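Local coordinates for protein transcriptional repressor of the blcABC operon (Agrobacterium tumefaciens, PDB 3MQ0) that represses transcription of the blcABC operon, probably by binding DNA through a helix-turn-helix domain joined to a GAF-fold domain of the IclR family, at residues D37-S42 against A49-F54; I236-I241 against E255-T260. All blocks are in the same frame, centred on the assembly; numbering follows the deposited sequence.

Contact 1 (D37-S42 against A49-F54); sequences DLVAGS and AELTRF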
loop_
_atom_site.group_PDB
_atom_site.type_symbol
_atom_site.label_atom_id
_atom_site.label_comp_id
_atom_site.label_asym_id
_atom_site.label_seq_id
_atom_site.Cartn_x
_atom_site.Cartn_y
_atom_site.Cartn_z
ATOM N N ASP B 37 -1.002 16.440 -2.032
ATOM C CA ASP B 37 -1.082 15.868 -3.369
ATOM C C ASP B 37 0.157 16.201 -4.204
ATOM O O ASP B 37 0.646 15.362 -4.956
ATOM C CB ASP B 37 -2.341 16.330 -4.087
ATOM C CG ASP B 37 -3.605 15.691 -3.531
ATOM O OD1 ASP B 37 -3.522 14.713 -2.743
ATOM O OD2 ASP B 37 -4.695 16.165 -3.904
ATOM N N LEU B 38 0.651 17.429 -4.080
ATOM C CA LEU B 38 1.816 17.867 -4.847
ATOM C C LEU B 38 3.070 17.122 -4.421
ATOM O O LEU B 38 3.843 16.670 -5.257
ATOM C CB LEU B 38 2.036 19.361 -4.688
ATOM C CG LEU B 38 1.106 20.236 -5.519
ATOM C CD1 LEU B 38 1.027 21.622 -4.916
ATOM C CD2 LEU B 38 1.589 20.291 -6.967
ATOM N N VAL B 39 3.259 16.983 -3.115
ATOM C CA VAL B 39 4.410 16.259 -2.594
ATOM C C VAL B 39 4.339 14.784 -2.990
ATOM O O VAL B 39 5.337 14.183 -3.382
ATOM C CB VAL B 39 4.508 16.409 -1.068
ATOM C CG1 VAL B 39 5.588 15.506 -0.504
ATOM C CG2 VAL B 39 4.775 17.870 -0.713
ATOM N N ALA B 40 3.151 14.202 -2.905
ATOM C CA ALA B 40 3.019 12.790 -3.189
ATOM C C ALA B 40 3.318 12.508 -4.652
ATOM O O ALA B 40 3.868 11.459 -4.985
ATOM C CB ALA B 40 1.617 12.301 -2.808
ATOM N N GLY B 41 2.968 13.455 -5.520
ATOM C CA GLY B 41 3.095 13.277 -6.954
ATOM C C GLY B 41 4.417 13.713 -7.563
ATOM O O GLY B 41 4.640 13.517 -8.755
ATOM N N SER B 42 5.298 14.299 -6.755
ATOM C CA SER B 42 6.605 14.731 -7.252
ATOM C C SER B 42 7.689 13.696 -6.959
ATOM O O SER B 42 7.920 13.333 -5.804
ATOM C CB SER B 42 6.988 16.078 -6.631
ATOM O OG SER B 42 8.250 16.504 -7.121
ATOM N N ALA B 49 10.027 26.779 -0.625
ATOM C CA ALA B 49 9.924 27.837 -1.620
ATOM C C ALA B 49 9.252 27.325 -2.885
ATOM O O ALA B 49 8.413 28.004 -3.473
ATOM C CB ALA B 49 11.288 28.409 -1.935
ATOM N N GLU B 50 9.616 26.118 -3.304
ATOM C CA GLU B 50 9.004 25.524 -4.484
ATOM C C GLU B 50 7.510 25.272 -4.287
ATOM O O GLU B 50 6.702 25.552 -5.174
ATOM C CB GLU B 50 9.736 24.237 -4.893
ATOM C CG GLU B 50 11.127 24.493 -5.481
ATOM C CD GLU B 50 11.929 23.219 -5.696
ATOM O OE1 GLU B 50 11.946 22.364 -4.786
ATOM O OE2 GLU B 50 12.544 23.075 -6.780
ATOM N N LEU B 51 7.134 24.737 -3.129
ATOM C CA LEU B 51 5.732 24.430 -2.880
ATOM C C LEU B 51 4.904 25.706 -2.793
ATOM O O LEU B 51 3.744 25.733 -3.197
ATOM C CB LEU B 51 5.566 23.617 -1.593
ATOM C CG LEU B 51 6.088 22.186 -1.673
ATOM C CD1 LEU B 51 6.192 21.595 -0.262
ATOM C CD2 LEU B 51 5.150 21.365 -2.547
ATOM N N THR B 52 5.516 26.756 -2.258
ATOM C CA THR B 52 4.832 28.023 -2.046
ATOM C C THR B 52 4.317 28.563 -3.383
ATOM O O THR B 52 3.253 29.172 -3.446
ATOM C CB THR B 52 5.775 29.025 -1.327
ATOM O OG1 THR B 52 5.937 28.612 0.035
ATOM C CG2 THR B 52 5.223 30.432 -1.347
ATOM N N ARG B 53 5.069 28.306 -4.453
ATOM C CA ARG B 53 4.701 28.731 -5.804
ATOM C C ARG B 53 3.363 28.138 -6.237
ATOM O O ARG B 53 2.704 28.664 -7.134
ATOM C CB ARG B 53 5.801 28.315 -6.795
ATOM C CG ARG B 53 5.854 29.128 -8.076
ATOM C CD ARG B 53 6.863 28.545 -9.076
ATOM N NE ARG B 53 8.235 28.543 -8.563
ATOM C CZ ARG B 53 8.824 27.505 -7.967
ATOM N NH1 ARG B 53 8.166 26.358 -7.799
ATOM N NH2 ARG B 53 10.076 27.614 -7.538
ATOM N N PHE B 54 2.962 27.040 -5.600
ATOM C CA PHE B 54 1.708 26.369 -5.942
ATOM C C PHE B 54 0.554 26.761 -5.022
ATOM O O PHE B 54 -0.545 26.216 -5.129
ATOM C CB PHE B 54 1.872 24.844 -5.899
ATOM C CG PHE B 54 2.856 24.301 -6.896
ATOM C CD1 PHE B 54 2.459 23.980 -8.183
ATOM C CD2 PHE B 54 4.175 24.082 -6.537
ATOM C CE1 PHE B 54 3.367 23.467 -9.094
ATOM C CE2 PHE B 54 5.084 23.572 -7.437
ATOM C CZ PHE B 54 4.684 23.265 -8.719
#
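L38 lays its two methyls against F54, a contact that is wholly apolar. CD1 of L38 presses on CB of F54 at 3.5 Å, while CD2 of L38 sits over one face of the ring, 4.2 Å from the ring centroid and 18° off the normal, a CH-pi contact displaced toward the rim at CD1 of F54. On the phenylalanine side, chi1 of -63° swings the ring toward the helix and chi2 of -87° turns its face to L38.

One step further along helix 27-41, the packing is aliphatic. CG2 of V39 touches CD2 of L51 at 4.0 Å, with CD1 of L51 equally near, so this one methyl meets the fork of the leucine, the two side chains crossing at about a right angle. L51 also reaches CB of L38, 4.3 Å from its CD2.

Polar groups work at the margins. OE2 of E50 makes a salt bridge with R44, and OD1 of D37 accepts hydrogen bonds from H88 and W92 of the second subunit.

Beyond the contact, V39 rests on I85 and L51 on L83 and L66, so the pair belongs to the core of the winged helix-turn-helix domain. No hydrogen bond crosses between the segments: apolar contacts make the join, buried at V39 and L51 and more open at L38 and F54.

Contact 2 (I236-I241 against E255-T260); sequences IAISLI and EELRTT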
loop_
_atom_site.group_PDB
_atom_site.type_symbol
_atom_site.label_atom_id
_atom_site.label_comp_id
_atom_site.label_asym_id
_atom_site.label_seq_id
_atom_site.Cartn_x
_atom_site.Cartn_y
_atom_site.Cartn_z
ATOM N N ILE B 236 -18.677 -6.604 -12.556
ATOM C CA ILE B 236 -20.051 -6.180 -12.375
ATOM C C ILE B 236 -20.797 -6.418 -13.686
ATOM O O ILE B 236 -20.223 -6.227 -14.771
ATOM C CB ILE B 236 -20.142 -4.707 -11.935
ATOM C CG1 ILE B 236 -21.587 -4.299 -11.706
ATOM C CG2 ILE B 236 -19.516 -3.754 -12.966
ATOM C CD1 ILE B 236 -21.717 -2.855 -11.175
ATOM N N ALA B 237 -22.052 -6.849 -13.602
ATOM C CA ALA B 237 -22.831 -7.047 -14.833
ATOM C C ALA B 237 -24.264 -6.606 -14.643
ATOM O O ALA B 237 -24.794 -6.645 -13.543
ATOM C CB ALA B 237 -22.795 -8.528 -15.263
ATOM N N ILE B 238 -24.901 -6.212 -15.730
ATOM C CA ILE B 238 -26.339 -6.050 -15.693
ATOM C C ILE B 238 -26.933 -7.144 -16.562
ATOM O O ILE B 238 -26.311 -7.586 -17.530
ATOM C CB ILE B 238 -26.783 -4.661 -16.171
ATOM C CG1 ILE B 238 -26.318 -4.415 -17.604
ATOM C CG2 ILE B 238 -26.234 -3.572 -15.235
ATOM C CD1 ILE B 238 -26.594 -2.989 -18.087
ATOM N N SER B 239 -28.129 -7.578 -16.225
ATOM C CA SER B 239 -28.880 -8.579 -16.944
ATOM C C SER B 239 -30.233 -8.042 -17.403
ATOM O O SER B 239 -30.862 -7.375 -16.686
ATOM C CB SER B 239 -29.150 -9.766 -16.037
ATOM O OG SER B 239 -27.957 -10.378 -15.701
ATOM N N LEU B 240 -30.626 -8.394 -18.609
ATOM C CA LEU B 240 -31.927 -7.972 -19.116
ATOM C C LEU B 240 -32.431 -8.981 -20.128
ATOM O O LEU B 240 -31.708 -9.905 -20.513
ATOM C CB LEU B 240 -31.836 -6.585 -19.761
ATOM C CG LEU B 240 -30.762 -6.410 -20.835
ATOM C CD1 LEU B 240 -31.202 -5.394 -21.865
ATOM C CD2 LEU B 240 -29.439 -5.976 -20.192
ATOM N N ILE B 241 -33.680 -8.810 -20.552
ATOM C CA ILE B 241 -34.248 -9.653 -21.591
ATOM C C ILE B 241 -33.673 -9.253 -22.953
ATOM O O ILE B 241 -33.796 -8.104 -23.375
ATOM C CB ILE B 241 -35.778 -9.531 -21.618
ATOM C CG1 ILE B 241 -36.360 -10.010 -20.289
ATOM C CG2 ILE B 241 -36.355 -10.316 -22.792
ATOM C CD1 ILE B 241 -36.032 -11.457 -19.972
ATOM N N GLU B 255 -20.942 0.961 -22.498
ATOM C CA GLU B 255 -20.093 2.109 -22.191
ATOM C C GLU B 255 -20.490 2.752 -20.856
ATOM O O GLU B 255 -19.616 3.145 -20.074
ATOM C CB GLU B 255 -20.092 3.129 -23.334
ATOM C CG GLU B 255 -19.334 4.422 -23.042
ATOM C CD GLU B 255 -17.798 4.278 -23.043
ATOM O OE1 GLU B 255 -17.278 3.168 -23.302
ATOM O OE2 GLU B 255 -17.113 5.304 -22.794
ATOM N N GLU B 256 -21.795 2.845 -20.584
ATOM C CA GLU B 256 -22.245 3.342 -19.287
ATOM C C GLU B 256 -21.731 2.433 -18.166
ATOM O O GLU B 256 -21.254 2.913 -17.137
ATOM C CB GLU B 256 -23.778 3.439 -19.207
ATOM C CG GLU B 256 -24.403 4.435 -20.193
ATOM C CD GLU B 256 -23.902 5.856 -20.015
ATOM O OE1 GLU B 256 -24.028 6.419 -18.900
ATOM O OE2 GLU B 256 -23.380 6.412 -21.005
ATOM N N LEU B 257 -21.839 1.120 -18.348
ATOM C CA LEU B 257 -21.324 0.207 -17.331
ATOM C C LEU B 257 -19.802 0.305 -17.144
ATOM O O LEU B 257 -19.313 0.210 -16.022
ATOM C CB LEU B 257 -21.717 -1.231 -17.626
ATOM C CG LEU B 257 -21.559 -2.185 -16.431
ATOM C CD1 LEU B 257 -22.405 -1.767 -15.247
ATOM C CD2 LEU B 257 -21.906 -3.593 -16.861
ATOM N N ARG B 258 -19.068 0.494 -18.238
ATOM C CA ARG B 258 -17.612 0.629 -18.167
ATOM C C ARG B 258 -17.216 1.781 -17.246
ATOM O O ARG B 258 -16.333 1.632 -16.384
ATOM C CB ARG B 258 -16.990 0.821 -19.571
ATOM C CG ARG B 258 -15.462 0.886 -19.553
ATOM C CD ARG B 258 -14.880 1.298 -20.913
ATOM N NE ARG B 258 -15.131 2.708 -21.241
ATOM C CZ ARG B 258 -14.386 3.726 -20.816
ATOM N NH1 ARG B 258 -13.333 3.504 -20.038
ATOM N NH2 ARG B 258 -14.696 4.973 -21.171
ATOM N N THR B 259 -17.874 2.929 -17.411
ATOM C CA THR B 259 -17.533 4.097 -16.608
ATOM C C THR B 259 -18.052 3.993 -15.165
ATOM O O THR B 259 -17.432 4.508 -14.230
ATOM C CB THR B 259 -18.006 5.401 -17.267
ATOM O OG1 THR B 259 -19.401 5.310 -17.559
ATOM C CG2 THR B 259 -17.241 5.632 -18.577
ATOM N N THR B 260 -19.196 3.347 -14.999
ATOM C CA THR B 260 -19.731 3.041 -13.671
ATOM C C THR B 260 -18.732 2.174 -12.916
ATOM O O THR B 260 -18.438 2.420 -11.741
ATOM C CB THR B 260 -21.089 2.281 -13.778
ATOM O OG1 THR B 260 -22.085 3.169 -14.301
ATOM C CG2 THR B 260 -21.538 1.747 -12.408
#
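L257 is the one helix residue that makes close contact with strand 232-241 here, and it does so with both methyls. Its CG stands anti to the backbone N (chi1 -164°), and the fork beyond it spreads over the strand. CD2 rests on the main chain from I236 to I238, in van der Waals contact: it lies 3.8 Å from O of I236 and 4.1 Å from CA of A237. CD1 goes to the side chains instead, 4.2 Å from CG2 of I236 and the same 4.2 Å from CG2 of I238, so that this methyl is shared by two isoleucines two positions apart.

Those isoleucines take different rotamers to the same end. I236 carries CG1 anti to its backbone N (chi1 -178°), which puts CG2 between the backbone N and the carbonyl carbon; I238 adopts another rotamer, yet it too offers CG2 to the helix. A237, between them, points its CB to the other side of the sheet, the usual alternation of a strand.

The strand and helix segments run nearly antiparallel, at 148°, with axes 9.5 Å apart at closest approach. R258, whose CB points away from the strand, grips E255 side-on in a salt bridge of two hydrogen bonds, NE to OE1 at 3.0 Å and NH2 to OE2 at 2.9 Å. Both acceptors lie close to the guanidinium plane, but OE1 is met from above the carboxylate plane and OE2 on its syn side, also out of plane. T260 turns its hydroxyl back to O of E256, 3.0 Å from OG1, and that carbonyl also accepts from N of T260.

The six-stranded sheet of the GAF-like domain is thus faced by helix 247-267, with L257 also lying on A223 of the next strand. No charged group and no hydrogen bond crosses the contact; leucine methyls meet isoleucine methyls and the strand's main chain, so burial of L257 and the two isoleucines joins helix to sheet.

Contacts 1 and 2 sit in the two halves of the chain, on opposite sides of its centre. Their centres are 39 Å apart and their nearest atoms about 20 Å, so neither touches the other, and along the sequence contact 1 closes before contact 2 opens. Contact 1 packs helix on helix in the probable DNA-binding domain, beside the second subunit; contact 2 packs helix on sheet in the C-terminal domain, where no other chain of the assembly touches its segments. Both rely on leucine methyls, without a hydrogen bond across either. Their settings differ in burial: contact 2 is fully buried within its domain, contact 1 only partly so.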